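Local coordinates for protein D-alanyl transferase DltD (Enterococcus faecalis, PDB 6O93) that probably takes part in the D-alanylation of lipoteichoic acid in the Gram-positive cell wall, as a D-alanyl transferase of the DltD family, at residues 288-292 and 361-365. Residues are numbered along the deposited sequence; the frame is centred on the assembly and turned at random.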
loop_
_atom_site.group_PDB
_atom_site.type_symbol
_atom_site.label_atom_id
_atom_site.label_comp_id
_atom_site.label_asym_id
_atom_site.label_seq_id
_atom_site.Cartn_x
_atom_site.Cartn_y
_atom_site.Cartn_z
ATOM N N VAL A 288 -5.811 13.117 7.318
ATOM C CA VAL A 288 -4.794 12.127 7.653
ATOM C C VAL A 288 -3.429 12.672 7.255
ATOM O O VAL A 288 -3.220 13.074 6.105
ATOM C CB VAL A 288 -5.074 10.789 6.949
ATOM C CG1 VAL A 288 -4.079 9.729 7.407
ATOM C CG2 VAL A 288 -6.507 10.338 7.202
ATOM N N ASP A 289 -2.500 12.678 8.208
ATOM C CA ASP A 289 -1.114 13.042 7.950
ATOM C C ASP A 289 -0.380 11.800 7.459
ATOM O O ASP A 289 -0.407 10.759 8.121
ATOM C CB ASP A 289 -0.466 13.596 9.221
ATOM C CG ASP A 289 0.825 14.347 8.948
ATOM O OD1 ASP A 289 1.168 14.561 7.764
ATOM O OD2 ASP A 289 1.498 14.729 9.929
ATOM N N VAL A 290 0.265 11.902 6.299
ATOM C CA VAL A 290 0.753 10.728 5.587
ATOM C C VAL A 290 2.207 10.925 5.188
ATOM O O VAL A 290 2.586 11.987 4.683
ATOM C CB VAL A 290 -0.104 10.434 4.338
ATOM C CG1 VAL A 290 0.354 9.143 3.673
ATOM C CG2 VAL A 290 -1.572 10.364 4.711
ATOM N N LEU A 291 3.014 9.887 5.401
ATOM C CA LEU A 291 4.366 9.813 4.864
ATOM C C LEU A 291 4.355 8.873 3.662
ATOM O O LEU A 291 4.008 7.693 3.795
ATOM C CB LEU A 291 5.351 9.321 5.923
ATOM C CG LEU A 291 6.768 9.016 5.425
ATOM C CD1 LEU A 291 7.439 10.266 4.864
ATOM C CD2 LEU A 291 7.594 8.415 6.541
ATOM N N PHE A 292 4.730 9.396 2.498
ATOM C CA PHE A 292 4.794 8.614 1.272
ATOM C C PHE A 292 6.225 8.159 1.019
ATOM O O PHE A 292 7.172 8.937 1.172
ATOM C CB PHE A 292 4.281 9.429 0.083
ATOM C CG PHE A 292 2.831 9.801 0.189
ATOM C CD1 PHE A 292 2.446 10.959 0.845
ATOM C CD2 PHE A 292 1.852 8.988 -0.353
ATOM C CE1 PHE A 292 1.109 11.300 0.953
ATOM C CE2 PHE A 292 0.513 9.324 -0.248
ATOM C CZ PHE A 292 0.143 10.481 0.406
ATOM N N GLN A 361 12.778 7.424 8.619
ATOM C CA GLN A 361 11.869 8.470 8.169
ATOM C C GLN A 361 10.496 8.323 8.813
ATOM O O GLN A 361 9.871 9.323 9.183
ATOM C CB GLN A 361 11.760 8.446 6.645
ATOM C CG GLN A 361 13.084 8.699 5.942
ATOM C CD GLN A 361 13.732 9.994 6.386
ATOM O OE1 GLN A 361 13.068 11.024 6.506
ATOM N NE2 GLN A 361 15.034 9.946 6.652
ATOM N N VAL A 362 10.011 7.088 8.963
ATOM C CA VAL A 362 8.730 6.874 9.631
ATOM C C VAL A 362 8.811 7.328 11.084
ATOM O O VAL A 362 7.936 8.046 11.580
ATOM C CB VAL A 362 8.303 5.399 9.529
ATOM C CG1 VAL A 362 7.120 5.129 10.448
ATOM C CG2 VAL A 362 7.950 5.041 8.097
ATOM N N ASP A 363 9.865 6.911 11.789
ATOM C CA ASP A 363 9.996 7.260 13.200
ATOM C C ASP A 363 10.059 8.772 13.388
ATOM O O ASP A 363 9.368 9.333 14.247
ATOM C CB ASP A 363 11.236 6.590 13.793
ATOM C CG ASP A 363 11.198 6.533 15.306
ATOM O OD1 ASP A 363 10.268 5.899 15.848
ATOM O OD2 ASP A 363 12.092 7.117 15.955
ATOM N N GLU A 364 10.890 9.451 12.593
ATOM C CA GLU A 364 10.947 10.907 12.660
ATOM C C GLU A 364 9.587 11.516 12.349
ATOM O O GLU A 364 9.168 12.488 12.989
ATOM C CB GLU A 364 12.006 11.437 11.692
ATOM C CG GLU A 364 13.437 11.049 12.053
ATOM C CD GLU A 364 14.444 11.495 11.004
ATOM O OE1 GLU A 364 14.019 12.037 9.963
ATOM O OE2 GLU A 364 15.660 11.304 11.220
ATOM N N PHE A 365 8.879 10.946 11.371
ATOM C CA PHE A 365 7.554 11.435 11.005
ATOM C C PHE A 365 6.566 11.271 12.155
ATOM O O PHE A 365 5.725 12.147 12.392
ATOM C CB PHE A 365 7.081 10.694 9.752
ATOM C CG PHE A 365 5.605 10.790 9.490
ATOM C CD1 PHE A 365 5.042 11.964 9.020
ATOM C CD2 PHE A 365 4.786 9.688 9.676
ATOM C CE1 PHE A 365 3.681 12.041 8.762
ATOM C CE2 PHE A 365 3.428 9.758 9.418
ATOM C CZ PHE A 365 2.876 10.936 8.962
#
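Asp289 meets the far end of the Phe365 ring twice. Its backbone O lies 3.4 Å from Phe365 CZ, near the ring plane at the edge. The Asp289 and Phe365 side chains pass each other in opposite directions, the carboxylate turned 70° from the ring, and OD2 of Asp289 comes to 3.7 Å from Phe365 CE1. Lys98 makes a cation-pi contact with this same ring. At Val290 the side chain turns off the helix and packs on Leu283 of helix 272-285 on the other side of the sheet; toward Phe365 it offers little more than backbone. On the strand side Leu291 makes the largest contribution, with Phe365 its counterpart on the helix. Its CB sits over the centre of the Phe365 ring, 3.8 Å from the centroid and 11° off the normal, a CH-pi contact. With CG anti to the backbone N, the leucine reaches beyond the ring to the helix, where CD2 lies 3.6 Å from the backbone Val362 CA and packs against the side-chain Val362 CG2 at 3.7 Å. No hydrogen bond links the two segments. Helix segment 361-365 runs nearly antiparallel to strand segment 289-292 (162°), their axes 9.6 Å apart at closest approach. It belongs to helix 352-367, which packs on one face of a five-stranded parallel sheet, the three-layered alpha/beta/alpha architecture of the SGNH hydrolase clan.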